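Lysyl oxidase (Pichia pastoris, PDB 1W7C) probably oxidises primary amines, including the side chains of lysine residues, to aldehydes, using copper and a topaquinone cofactor. Local coordinates at residues 337-342 / 357-362; 489-494 / 595-600. All blocks are in the same frame, centred on the assembly; numbering follows the deposited sequence.

Contact 1. Residues 337-342 / 357-362; sequences LQELIA and SDISYG. With IMD (imidazole), chain P.
S357, paired with I341 in antiparallel, non-hydrogen-bonded fashion, gives its hydroxyl to the carboxylate of E339: OG to OE2 is 2.6 Å, on the syn side. S357 is also the N-cap of the helix that follows, OG accepting a weak bond from S360 N. Serine suits the place because one small hydroxyl can both donate to the strand and receive from the helix. At D358 the backbone takes over, its N reaching L340 O at 2.9 Å and almost straight, 171°. The CB of D358 packs against L340 CD1, while OD1 accepts from N3 of an imidazole molecule, probably from the crystallisation liquor, at 2.9 Å. I359 N then donates to E339 OE1 over 3.2 Å, using the syn lone pair; L340 N takes the anti lone pair of the same oxygen. OE2 has two more donors, S615 and Q595, so five hydrogen bonds hold this buried group, which probably favours its charged form. The branched I359 side chain lies across the E339 side chain at about a right angle, and its CD1 comes within 3.4 Å of Q338 O. S360 turns its hydroxyl back to S357 O, 2.7 Å from OG, a side-chain to backbone bond across the first turn. Y361 offers a ring face to the imidazole, with CE1 3.8 Å from C4. G362 leaves the helix with a positive phi of 107°, where a CB would collide with the preceding carbonyl, and its N still bonds to D358 O. In copper amine oxidases an aspartate serves as the catalytic base, and D358 is predicted to be that proton acceptor; the imidazole also bonds to N437, next to the topaquinone position, consistent with this short helix lining the active site.

Contact 2. Residues 489-494 / 595-600; sequences DHVLNY and QNWARS. With CU (copper (II) ion), chain C.
W597 lies with its six-membered ring over N493 and its far rim against V491. At the root of the tryptophan, CB approaches N493 ND2 at 4.1 Å. A chi1 of 55° sets CG between the backbone N and the carbonyl carbon, and the indole beyond it reaches to the strand. Along the benzo side, CE3 meets N493 CB at 3.4 Å, part of a CH-pi contact in which that methylene sits 3.7 Å from the ring centroid. The approach, 21° off the ring normal, is over the face but offset toward the rim at CE3. Next, CZ3 touches V491 CG1 at 3.7 Å, and at the tip CH2 comes to V491 O at 3.5 Å, the oxygen lying at the ring edge. On the pyrrole side NE1 donates to Q595 OE1 at 2.8 Å, which satisfies the one polar atom of the buried indole and helps fix its rotation. The opposite face from N493 carries A598 CB, small enough to lie close against the ring and also near V491 CG1. Asparagine suits position 493 because its methylene packs on the indole while its amide, tilted from the ring plane, bonds to N649 and S614. On the strand's other side H490 binds copper through NE2 at 2.0 Å, alongside H488, H654 and a water. Strand 488-498 runs antiparallel between strands 329-344 and 642-654, with L492 facing strands 440-446 and 452-458, while the loop leading to strand 602-606 brings W597 onto the face bearing V491 and N493.

Overall arrangement
Contact 1 closes along the chain before contact 2 opens, and both belong to the copper amine oxidase enzyme domain. Their centres are about 10 Å apart, and their strands, 329-344 and 488-498, are antiparallel neighbours: Q338 N lies 2.8 Å from N493 O and I341 N 2.9 Å from V491 O, both probable hydrogen bonds. L340 and L492 pack on one side of this pair, both against F442 of strand 440-446, whereas W597 touches E339 on the other. One strand has the helix of the predicted base D358 docked on it while its neighbour presents the copper ligand H490, with the nearest side-chain atoms of D358 and H490 about 6 Å apart.

Contact 1. Residues 337-342 / 357-362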
loop_
_atom_site.group_PDB
_atom_site.type_symbol
_atom_site.label_atom_id
_atom_site.label_comp_id
_atom_site.label_asym_id
_atom_site.label_seq_id
_atom_site.Cartn_x
_atom_site.Cartn_y
_atom_site.Cartn_z
ATOM N N LEU A 337 -1.662 10.447 -16.653
ATOM C CA LEU A 337 -2.206 11.379 -15.662
ATOM C C LEU A 337 -2.911 12.512 -16.391
ATOM O O LEU A 337 -2.365 13.081 -17.350
ATOM C CB LEU A 337 -1.060 11.934 -14.827
ATOM C CG LEU A 337 -1.461 12.995 -13.795
ATOM C CD1 LEU A 337 -2.275 12.407 -12.660
ATOM C CD2 LEU A 337 -0.229 13.710 -13.299
ATOM N N GLN A 338 -4.082 12.883 -15.889
ATOM C CA GLN A 338 -4.926 13.875 -16.525
ATOM C C GLN A 338 -5.042 15.191 -15.781
ATOM O O GLN A 338 -5.150 16.242 -16.397
ATOM C CB GLN A 338 -6.349 13.307 -16.664
ATOM C CG GLN A 338 -6.386 12.192 -17.652
ATOM C CD GLN A 338 -6.187 12.656 -19.053
ATOM O OE1 GLN A 338 -6.839 13.600 -19.498
ATOM N NE2 GLN A 338 -5.266 12.010 -19.753
ATOM N N GLU A 339 -5.068 15.122 -14.461
ATOM C CA GLU A 339 -5.388 16.297 -13.623
ATOM C C GLU A 339 -5.077 15.967 -12.198
ATOM O O GLU A 339 -5.126 14.807 -11.785
ATOM C CB GLU A 339 -6.841 16.718 -13.770
ATOM C CG GLU A 339 -7.344 17.915 -12.967
ATOM C CD GLU A 339 -6.635 19.239 -13.278
ATOM O OE1 GLU A 339 -5.424 19.385 -12.976
ATOM O OE2 GLU A 339 -7.335 20.178 -13.773
ATOM N N LEU A 340 -4.735 17.001 -11.458
ATOM C CA LEU A 340 -4.558 16.929 -10.016
ATOM C C LEU A 340 -5.200 18.165 -9.430
ATOM O O LEU A 340 -4.893 19.290 -9.853
ATOM C CB LEU A 340 -3.093 16.878 -9.555
ATOM C CG LEU A 340 -2.052 16.059 -10.190
ATOM C CD1 LEU A 340 -1.587 16.762 -11.433
ATOM C CD2 LEU A 340 -0.872 15.889 -9.177
ATOM N N ILE A 341 -6.070 17.974 -8.455
ATOM C CA ILE A 341 -6.773 19.068 -7.777
ATOM C C ILE A 341 -6.379 19.106 -6.309
ATOM O O ILE A 341 -6.024 18.082 -5.700
ATOM C CB ILE A 341 -8.319 19.005 -7.921
ATOM C CG1 ILE A 341 -8.856 17.708 -7.321
ATOM C CG2 ILE A 341 -8.670 19.198 -9.395
ATOM C CD1 ILE A 341 -10.403 17.694 -7.181
ATOM N N ALA A 342 -6.446 20.301 -5.754
ATOM C CA ALA A 342 -6.276 20.490 -4.331
ATOM C C ALA A 342 -7.364 21.434 -3.876
ATOM O O ALA A 342 -7.348 22.625 -4.242
ATOM C CB ALA A 342 -4.903 21.048 -4.002
ATOM N N SER A 357 -6.393 23.661 -9.959
ATOM C CA SER A 357 -6.138 22.734 -11.050
ATOM C C SER A 357 -4.662 22.781 -11.366
ATOM O O SER A 357 -4.155 23.756 -11.908
ATOM C CB SER A 357 -6.898 23.190 -12.282
ATOM O OG SER A 357 -6.367 22.591 -13.477
ATOM N N ASP A 358 -3.920 21.735 -11.029
ATOM C CA ASP A 358 -2.486 21.789 -11.190
ATOM C C ASP A 358 -2.047 21.731 -12.647
ATOM O O ASP A 358 -0.993 22.271 -12.985
ATOM C CB ASP A 358 -1.808 20.735 -10.326
ATOM C CG ASP A 358 -1.648 21.175 -8.903
ATOM O OD1 ASP A 358 -1.756 22.387 -8.612
ATOM O OD2 ASP A 358 -1.447 20.368 -8.005
ATOM N N ILE A 359 -2.893 21.195 -13.535
ATOM C CA ILE A 359 -2.508 21.251 -14.952
ATOM C C ILE A 359 -2.664 22.662 -15.543
ATOM O O ILE A 359 -2.030 22.958 -16.532
ATOM C CB ILE A 359 -3.247 20.193 -15.837
ATOM C CG1 ILE A 359 -4.726 20.521 -16.075
ATOM C CG2 ILE A 359 -2.990 18.795 -15.303
ATOM C CD1 ILE A 359 -5.363 19.592 -17.090
ATOM N N SER A 360 -3.515 23.509 -14.943
ATOM C CA SER A 360 -3.539 24.903 -15.369
ATOM C C SER A 360 -2.187 25.578 -15.125
ATOM O O SER A 360 -1.728 26.332 -15.969
ATOM C CB SER A 360 -4.668 25.693 -14.724
ATOM O OG SER A 360 -4.454 26.016 -13.364
ATOM N N TYR A 361 -1.558 25.309 -13.997
ATOM C CA TYR A 361 -0.230 25.831 -13.685
ATOM C C TYR A 361 0.840 25.115 -14.505
ATOM O O TYR A 361 1.845 25.705 -14.852
ATOM C CB TYR A 361 0.070 25.695 -12.189
ATOM C CG TYR A 361 -0.819 26.569 -11.360
ATOM C CD1 TYR A 361 -1.982 26.091 -10.793
ATOM C CD2 TYR A 361 -0.521 27.906 -11.203
ATOM C CE1 TYR A 361 -2.817 26.926 -10.067
ATOM C CE2 TYR A 361 -1.336 28.750 -10.477
ATOM C CZ TYR A 361 -2.489 28.262 -9.910
ATOM O OH TYR A 361 -3.353 29.052 -9.202
ATOM N N GLY A 362 0.630 23.834 -14.755
ATOM C CA GLY A 362 1.545 22.970 -15.469
ATOM C C GLY A 362 2.213 22.010 -14.498
ATOM O O GLY A 362 2.818 22.434 -13.519
HETATM N N1 IMD P . 0.252 25.351 -5.106
HETATM C C2 IMD P . -0.049 24.173 -5.718
HETATM N N3 IMD P . -0.761 24.492 -6.838
HETATM C C4 IMD P . -0.886 25.830 -6.924
HETATM C C5 IMD P . -0.257 26.376 -5.824
#

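Contact 2. Residues 489-494 / 595-600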
loop_
_atom_site.group_PDB
_atom_site.type_symbol
_atom_site.label_atom_id
_atom_site.label_comp_id
_atom_site.label_asym_id
_atom_site.label_seq_id
_atom_site.Cartn_x
_atom_site.Cartn_y
_atom_site.Cartn_z
ATOM N N ASP A 489 -8.580 18.158 0.164
ATOM C CA ASP A 489 -8.491 16.952 -0.619
ATOM C C ASP A 489 -7.516 17.137 -1.765
ATOM O O ASP A 489 -7.554 18.148 -2.464
ATOM C CB ASP A 489 -9.846 16.596 -1.243
ATOM C CG ASP A 489 -10.793 15.921 -0.287
ATOM O OD1 ASP A 489 -10.337 15.382 0.756
ATOM O OD2 ASP A 489 -12.009 15.910 -0.527
ATOM N N HIS A 490 -6.644 16.159 -1.936
ATOM C CA HIS A 490 -5.883 15.951 -3.165
ATOM C C HIS A 490 -6.623 14.864 -3.945
ATOM O O HIS A 490 -6.913 13.814 -3.370
ATOM C CB HIS A 490 -4.493 15.424 -2.874
ATOM C CG HIS A 490 -3.635 16.352 -2.078
ATOM N ND1 HIS A 490 -2.840 17.314 -2.658
ATOM C CD2 HIS A 490 -3.364 16.382 -0.746
ATOM C CE1 HIS A 490 -2.145 17.925 -1.715
ATOM N NE2 HIS A 490 -2.455 17.384 -0.542
ATOM N N VAL A 491 -6.899 15.076 -5.230
ATOM C CA VAL A 491 -7.459 14.026 -6.073
ATOM C C VAL A 491 -6.779 14.083 -7.433
ATOM O O VAL A 491 -6.557 15.179 -7.975
ATOM C CB VAL A 491 -8.999 14.061 -6.220
ATOM C CG1 VAL A 491 -9.513 12.690 -6.672
ATOM C CG2 VAL A 491 -9.681 14.488 -4.937
ATOM N N LEU A 492 -6.408 12.935 -7.963
ATOM C CA LEU A 492 -5.635 12.798 -9.216
ATOM C C LEU A 492 -6.436 11.855 -10.116
ATOM O O LEU A 492 -6.883 10.814 -9.646
ATOM C CB LEU A 492 -4.239 12.175 -8.986
ATOM C CG LEU A 492 -3.222 12.980 -8.237
ATOM C CD1 LEU A 492 -3.423 12.850 -6.747
ATOM C CD2 LEU A 492 -1.802 12.545 -8.623
ATOM N N ASN A 493 -6.557 12.187 -11.396
ATOM C CA ASN A 493 -7.246 11.369 -12.393
ATOM C C ASN A 493 -6.227 10.790 -13.355
ATOM O O ASN A 493 -5.396 11.521 -13.890
ATOM C CB ASN A 493 -8.255 12.205 -13.178
ATOM C CG ASN A 493 -9.117 11.383 -14.079
ATOM O OD1 ASN A 493 -9.041 11.518 -15.303
ATOM N ND2 ASN A 493 -10.004 10.553 -13.495
ATOM N N TYR A 494 -6.333 9.480 -13.592
ATOM C CA TYR A 494 -5.536 8.801 -14.601
ATOM C C TYR A 494 -6.436 8.210 -15.687
ATOM O O TYR A 494 -7.397 7.513 -15.420
ATOM C CB TYR A 494 -4.747 7.663 -13.968
ATOM C CG TYR A 494 -3.654 8.092 -12.997
ATOM C CD1 TYR A 494 -3.979 8.404 -11.684
ATOM C CD2 TYR A 494 -2.336 8.168 -13.377
ATOM C CE1 TYR A 494 -2.990 8.811 -10.796
ATOM C CE2 TYR A 494 -1.362 8.551 -12.516
ATOM C CZ TYR A 494 -1.696 8.865 -11.212
ATOM O OH TYR A 494 -0.706 9.219 -10.316
ATOM N N GLN A 595 -14.336 19.956 -12.733
ATOM C CA GLN A 595 -13.587 18.805 -12.215
ATOM C C GLN A 595 -14.543 17.663 -11.877
ATOM O O GLN A 595 -14.406 17.010 -10.834
ATOM C CB GLN A 595 -12.767 19.193 -10.994
ATOM C CG GLN A 595 -11.838 20.366 -11.197
ATOM C CD GLN A 595 -10.714 20.103 -12.150
ATOM O OE1 GLN A 595 -10.554 18.990 -12.674
ATOM N NE2 GLN A 595 -9.838 21.115 -12.320
ATOM N N ASN A 596 -15.492 17.380 -12.769
ATOM C CA ASN A 596 -16.582 16.457 -12.459
ATOM C C ASN A 596 -16.219 14.966 -12.405
ATOM O O ASN A 596 -17.007 14.150 -12.017
ATOM C CB ASN A 596 -17.732 16.683 -13.424
ATOM C CG ASN A 596 -18.485 17.968 -13.176
ATOM O OD1 ASN A 596 -18.557 18.445 -12.030
ATOM N ND2 ASN A 596 -19.150 18.473 -14.226
ATOM N N TRP A 597 -14.986 14.632 -12.788
ATOM C CA TRP A 597 -14.421 13.298 -12.661
ATOM C C TRP A 597 -14.045 12.927 -11.231
ATOM O O TRP A 597 -13.820 11.755 -10.964
ATOM C CB TRP A 597 -13.130 13.210 -13.528
ATOM C CG TRP A 597 -12.127 14.264 -13.202
ATOM C CD1 TRP A 597 -12.065 15.494 -13.772
ATOM C CD2 TRP A 597 -11.228 14.273 -12.118
ATOM N NE1 TRP A 597 -11.132 16.258 -13.133
ATOM C CE2 TRP A 597 -10.598 15.520 -12.108
ATOM C CE3 TRP A 597 -10.821 13.314 -11.176
ATOM C CZ2 TRP A 597 -9.607 15.848 -11.189
ATOM C CZ3 TRP A 597 -9.806 13.645 -10.281
ATOM C CH2 TRP A 597 -9.219 14.894 -10.301
ATOM N N ALA A 598 -13.989 13.908 -10.320
ATOM C CA ALA A 598 -13.344 13.704 -9.012
ATOM C C ALA A 598 -14.292 13.241 -7.899
ATOM O O ALA A 598 -13.903 13.156 -6.760
ATOM C CB ALA A 598 -12.599 14.948 -8.605
ATOM N N ARG A 599 -15.506 12.855 -8.278
ATOM C CA ARG A 599 -16.599 12.596 -7.361
ATOM C C ARG A 599 -16.872 11.121 -7.047
ATOM O O ARG A 599 -17.665 10.852 -6.143
ATOM C CB ARG A 599 -17.888 13.208 -7.907
ATOM C CG ARG A 599 -18.302 12.710 -9.298
ATOM C CD ARG A 599 -19.471 13.471 -9.857
ATOM N NE ARG A 599 -19.715 13.144 -11.276
ATOM C CZ ARG A 599 -20.442 12.128 -11.680
ATOM N NH1 ARG A 599 -21.070 11.339 -10.829
ATOM N NH2 ARG A 599 -20.599 11.938 -12.971
ATOM N N SER A 600 -16.194 10.216 -7.768
ATOM C CA SER A 600 -16.292 8.779 -7.542
ATOM C C SER A 600 -14.898 8.219 -7.657
ATOM O O SER A 600 -13.988 8.905 -8.092
ATOM C CB SER A 600 -17.210 8.125 -8.581
ATOM O OG SER A 600 -18.489 8.746 -8.486
HETATM CU CU CU C . -1.953 18.002 1.312
HETATM O O HOH W 1 -0.395 19.541 1.039
#